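Rod shape determining protein RodA (Thermus thermophilus, PDB 6BAR) probably polymerises lipid-linked disaccharide-peptide units into peptidoglycan strands as a membrane-embedded SEDS-family glycosyltransferase, supporting cell wall elongation. Local coordinates at residues Leu57-Phe66 with Ala344-Asp355. Residues are numbered along the deposited sequence; the frame is centred on the assembly and turned at random.
Sequences LQFLSRRRLF and AGLGLVLLVHRD
Gln58 lays its amide against the helix 344-354, and its NE2 donates to the backbone O of Gly347 over 3.1 Å. With an N-H...O angle of 140°, the donor stands above the carbonyl plane, while the helical N-H of Leu351 reaches the same oxygen from the opposite face. Gly347 is a glycine, and a CB would point toward Gln58, so its absence leaves room for the close approach of the amide. CG of Gln58 stands beside the backbone N, and a bend at chi2 (-57°) turns the amide toward Gly347. OE1 also accepts from Tyr11, and NE2 has a second acceptor in Ala54 O. Replacing Gln58 by alanine is likely to leave Tyr11 OH without this acceptor, and the carbonyls of Gly347 and Ala54 without this donor.

Further along, Arg354 NH2 lies 2.7 Å from Gln58 O, at the guanidinium edge, but an angle of 116° makes the bond weak. Arg354 NH1 is held by a salt bridge to Asp355 OD1 at 2.7 Å, leaving OD2 to accept weakly from Arg62 N (3.4 Å) at the start of helix 62-66, where Ser61 OG caps Arg64 N. One face of the Arg62 guanidinium lies against a face of the Phe66 ring, and its NE forms a salt bridge with Asp296 of helix 294-319.

Between these polar points, Leu65 CD2 meets Val352 CG1 at 3.5 Å, and Leu57 CD1 meets Leu348 CD1 at the same distance. The contact thus ties the turn between two membrane helices to the end of the last one: Gly347 O gains a firm side-chain donor in Gln58, Gln58 O a weak one in Arg354, and Asp355 is divided between the Arg354 charge and the Arg62 backbone.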
loop_
_atom_site.group_PDB
_atom_site.type_symbol
_atom_site.label_atom_id
_atom_site.label_comp_id
_atom_site.label_asym_id
_atom_site.label_seq_id
_atom_site.Cartn_x
_atom_site.Cartn_y
_atom_site.Cartn_z
ATOM N N LEU A 57 -13.031 10.983 2.732
ATOM C CA LEU A 57 -13.464 9.624 3.032
ATOM C C LEU A 57 -13.888 9.442 4.483
ATOM O O LEU A 57 -14.430 8.383 4.821
ATOM C CB LEU A 57 -12.360 8.632 2.678
ATOM C CG LEU A 57 -12.072 8.627 1.181
ATOM C CD1 LEU A 57 -10.775 7.913 0.904
ATOM C CD2 LEU A 57 -13.219 7.990 0.420
ATOM N N GLN A 58 -13.675 10.443 5.339
ATOM C CA GLN A 58 -14.158 10.361 6.709
ATOM C C GLN A 58 -15.665 10.575 6.820
ATOM O O GLN A 58 -16.243 10.254 7.863
ATOM C CB GLN A 58 -13.420 11.371 7.589
ATOM C CG GLN A 58 -11.918 11.131 7.675
ATOM C CD GLN A 58 -11.577 9.749 8.189
ATOM O OE1 GLN A 58 -12.146 9.289 9.177
ATOM N NE2 GLN A 58 -10.646 9.078 7.520
ATOM N N PHE A 59 -16.321 11.099 5.780
ATOM C CA PHE A 59 -17.778 11.201 5.791
ATOM C C PHE A 59 -18.396 9.896 5.307
ATOM O O PHE A 59 -19.464 9.898 4.681
ATOM C CB PHE A 59 -18.272 12.365 4.924
ATOM C CG PHE A 59 -18.058 13.725 5.536
ATOM C CD1 PHE A 59 -17.525 13.861 6.810
ATOM C CD2 PHE A 59 -18.401 14.868 4.831
ATOM C CE1 PHE A 59 -17.330 15.112 7.366
ATOM C CE2 PHE A 59 -18.209 16.119 5.379
ATOM C CZ PHE A 59 -17.672 16.241 6.649
ATOM N N LEU A 60 -17.729 8.780 5.590
ATOM C CA LEU A 60 -18.148 7.466 5.123
ATOM C C LEU A 60 -18.139 6.513 6.307
ATOM O O LEU A 60 -17.100 6.322 6.945
ATOM C CB LEU A 60 -17.225 6.959 4.010
ATOM C CG LEU A 60 -17.642 5.713 3.230
ATOM C CD1 LEU A 60 -18.776 6.027 2.259
ATOM C CD2 LEU A 60 -16.436 5.156 2.502
ATOM N N SER A 61 -19.296 5.939 6.609
ATOM C CA SER A 61 -19.396 4.933 7.651
ATOM C C SER A 61 -18.703 3.644 7.223
ATOM O O SER A 61 -18.528 3.359 6.034
ATOM C CB SER A 61 -20.855 4.635 7.958
ATOM O OG SER A 61 -21.479 4.114 6.795
ATOM N N ARG A 62 -18.333 2.840 8.220
ATOM C CA ARG A 62 -17.743 1.541 7.914
ATOM C C ARG A 62 -18.769 0.578 7.328
ATOM O O ARG A 62 -18.407 -0.291 6.523
ATOM C CB ARG A 62 -17.115 0.936 9.165
ATOM C CG ARG A 62 -16.470 -0.393 8.901
ATOM C CD ARG A 62 -16.630 -1.326 10.059
ATOM N NE ARG A 62 -16.315 -2.698 9.672
ATOM C CZ ARG A 62 -17.171 -3.526 9.077
ATOM N NH1 ARG A 62 -16.799 -4.762 8.763
ATOM N NH2 ARG A 62 -18.403 -3.120 8.795
ATOM N N ARG A 63 -20.041 0.701 7.724
ATOM C CA ARG A 63 -21.085 -0.129 7.129
ATOM C C ARG A 63 -21.140 0.072 5.621
ATOM O O ARG A 63 -21.157 -0.900 4.855
ATOM C CB ARG A 63 -22.444 0.178 7.764
ATOM C CG ARG A 63 -22.887 -0.822 8.823
ATOM C CD ARG A 63 -23.046 -2.224 8.237
ATOM N NE ARG A 63 -24.010 -2.261 7.137
ATOM C CZ ARG A 63 -24.329 -3.356 6.451
ATOM N NH1 ARG A 63 -25.215 -3.284 5.465
ATOM N NH2 ARG A 63 -23.766 -4.521 6.746
ATOM N N ARG A 64 -21.140 1.331 5.172
ATOM C CA ARG A 64 -21.126 1.593 3.735
ATOM C C ARG A 64 -19.832 1.105 3.096
ATOM O O ARG A 64 -19.854 0.519 2.005
ATOM C CB ARG A 64 -21.332 3.083 3.468
ATOM C CG ARG A 64 -22.736 3.547 3.769
ATOM C CD ARG A 64 -22.985 4.930 3.225
ATOM N NE ARG A 64 -24.259 5.465 3.689
ATOM C CZ ARG A 64 -24.758 6.633 3.305
ATOM N NH1 ARG A 64 -24.090 7.389 2.444
ATOM N NH2 ARG A 64 -25.924 7.046 3.780
ATOM N N LEU A 65 -18.700 1.322 3.775
ATOM C CA LEU A 65 -17.403 0.927 3.233
ATOM C C LEU A 65 -17.347 -0.570 2.952
ATOM O O LEU A 65 -16.861 -0.996 1.899
ATOM C CB LEU A 65 -16.282 1.333 4.192
ATOM C CG LEU A 65 -14.855 1.046 3.701
ATOM C CD1 LEU A 65 -14.595 1.779 2.400
ATOM C CD2 LEU A 65 -13.796 1.414 4.733
ATOM N N PHE A 66 -17.829 -1.393 3.882
ATOM C CA PHE A 66 -17.852 -2.824 3.610
ATOM C C PHE A 66 -19.045 -3.245 2.762
ATOM O O PHE A 66 -19.043 -4.362 2.234
ATOM C CB PHE A 66 -17.826 -3.625 4.911
ATOM C CG PHE A 66 -16.443 -3.899 5.418
ATOM C CD1 PHE A 66 -15.720 -2.904 6.054
ATOM C CD2 PHE A 66 -15.859 -5.150 5.257
ATOM C CE1 PHE A 66 -14.441 -3.143 6.529
ATOM C CE2 PHE A 66 -14.574 -5.398 5.731
ATOM C CZ PHE A 66 -13.865 -4.392 6.369
ATOM N N ALA A 344 -5.061 7.700 1.128
ATOM C CA ALA A 344 -6.448 7.253 1.065
ATOM C C ALA A 344 -6.640 5.943 1.817
ATOM O O ALA A 344 -7.611 5.784 2.569
ATOM C CB ALA A 344 -6.885 7.102 -0.391
ATOM N N GLY A 345 -5.733 4.990 1.620
ATOM C CA GLY A 345 -5.815 3.751 2.371
ATOM C C GLY A 345 -5.678 3.969 3.865
ATOM O O GLY A 345 -6.358 3.319 4.663
ATOM N N LEU A 346 -4.798 4.890 4.269
ATOM C CA LEU A 346 -4.681 5.195 5.690
ATOM C C LEU A 346 -5.939 5.874 6.219
ATOM O O LEU A 346 -6.329 5.638 7.363
ATOM C CB LEU A 346 -3.436 6.046 5.945
ATOM C CG LEU A 346 -2.129 5.276 5.724
ATOM C CD1 LEU A 346 -0.955 6.224 5.510
ATOM C CD2 LEU A 346 -1.858 4.327 6.881
ATOM N N GLY A 347 -6.607 6.683 5.398
ATOM C CA GLY A 347 -7.889 7.241 5.805
ATOM C C GLY A 347 -8.948 6.172 6.000
ATOM O O GLY A 347 -9.717 6.209 6.968
ATOM N N LEU A 348 -9.006 5.207 5.081
ATOM C CA LEU A 348 -9.912 4.074 5.248
ATOM C C LEU A 348 -9.617 3.320 6.541
ATOM O O LEU A 348 -10.530 3.002 7.313
ATOM C CB LEU A 348 -9.810 3.131 4.049
ATOM C CG LEU A 348 -10.789 3.326 2.894
ATOM C CD1 LEU A 348 -10.857 4.781 2.471
ATOM C CD2 LEU A 348 -10.397 2.449 1.714
ATOM N N VAL A 349 -8.343 3.005 6.786
ATOM C CA VAL A 349 -8.029 2.246 7.991
ATOM C C VAL A 349 -8.390 3.059 9.236
ATOM O O VAL A 349 -8.892 2.508 10.227
ATOM C CB VAL A 349 -6.552 1.786 7.974
ATOM C CG1 VAL A 349 -5.598 2.890 8.369
ATOM C CG2 VAL A 349 -6.351 0.587 8.874
ATOM N N LEU A 350 -8.219 4.383 9.181
ATOM C CA LEU A 350 -8.518 5.235 10.330
ATOM C C LEU A 350 -10.015 5.294 10.608
ATOM O O LEU A 350 -10.441 5.306 11.773
ATOM C CB LEU A 350 -7.968 6.638 10.072
ATOM C CG LEU A 350 -7.192 7.295 11.202
ATOM C CD1 LEU A 350 -6.012 6.428 11.579
ATOM C CD2 LEU A 350 -6.733 8.679 10.779
ATOM N N LEU A 351 -10.829 5.340 9.548
ATOM C CA LEU A 351 -12.274 5.348 9.747
ATOM C C LEU A 351 -12.785 3.982 10.182
ATOM O O LEU A 351 -13.762 3.910 10.935
ATOM C CB LEU A 351 -13.005 5.821 8.484
ATOM C CG LEU A 351 -13.439 4.853 7.382
ATOM C CD1 LEU A 351 -14.796 4.214 7.669
ATOM C CD2 LEU A 351 -13.459 5.560 6.028
ATOM N N VAL A 352 -12.162 2.886 9.740
ATOM C CA VAL A 352 -12.646 1.609 10.254
ATOM C C VAL A 352 -12.203 1.408 11.696
ATOM O O VAL A 352 -12.869 0.682 12.444
ATOM C CB VAL A 352 -12.241 0.393 9.391
ATOM C CG1 VAL A 352 -12.863 0.485 8.009
ATOM C CG2 VAL A 352 -10.752 0.246 9.307
ATOM N N HIS A 353 -11.112 2.054 12.124
ATOM C CA HIS A 353 -10.775 2.009 13.546
ATOM C C HIS A 353 -11.704 2.882 14.381
ATOM O O HIS A 353 -12.039 2.507 15.510
ATOM C CB HIS A 353 -9.322 2.432 13.786
ATOM C CG HIS A 353 -8.904 2.367 15.226
ATOM N ND1 HIS A 353 -8.699 3.494 15.996
ATOM C CD2 HIS A 353 -8.657 1.308 16.035
ATOM C CE1 HIS A 353 -8.343 3.132 17.216
ATOM N NE2 HIS A 353 -8.309 1.811 17.266
ATOM N N ARG A 354 -12.131 4.038 13.862
ATOM C CA ARG A 354 -12.999 4.891 14.665
ATOM C C ARG A 354 -14.411 4.334 14.810
ATOM O O ARG A 354 -15.096 4.677 15.779
ATOM C CB ARG A 354 -13.069 6.301 14.085
ATOM C CG ARG A 354 -14.068 6.457 12.960
ATOM C CD ARG A 354 -14.487 7.907 12.792
ATOM N NE ARG A 354 -14.856 8.200 11.412
ATOM C CZ ARG A 354 -16.029 7.891 10.873
ATOM N NH1 ARG A 354 -16.958 7.279 11.597
ATOM N NH2 ARG A 354 -16.273 8.194 9.607
ATOM N N ASP A 355 -14.864 3.487 13.884
ATOM C CA ASP A 355 -16.190 2.888 13.960
ATOM C C ASP A 355 -16.157 1.459 14.506
ATOM O O ASP A 355 -17.093 0.688 14.264
ATOM C CB ASP A 355 -16.868 2.918 12.582
ATOM C CG ASP A 355 -17.393 4.307 12.198
ATOM O OD1 ASP A 355 -17.715 5.110 13.101
ATOM O OD2 ASP A 355 -17.503 4.591 10.983
#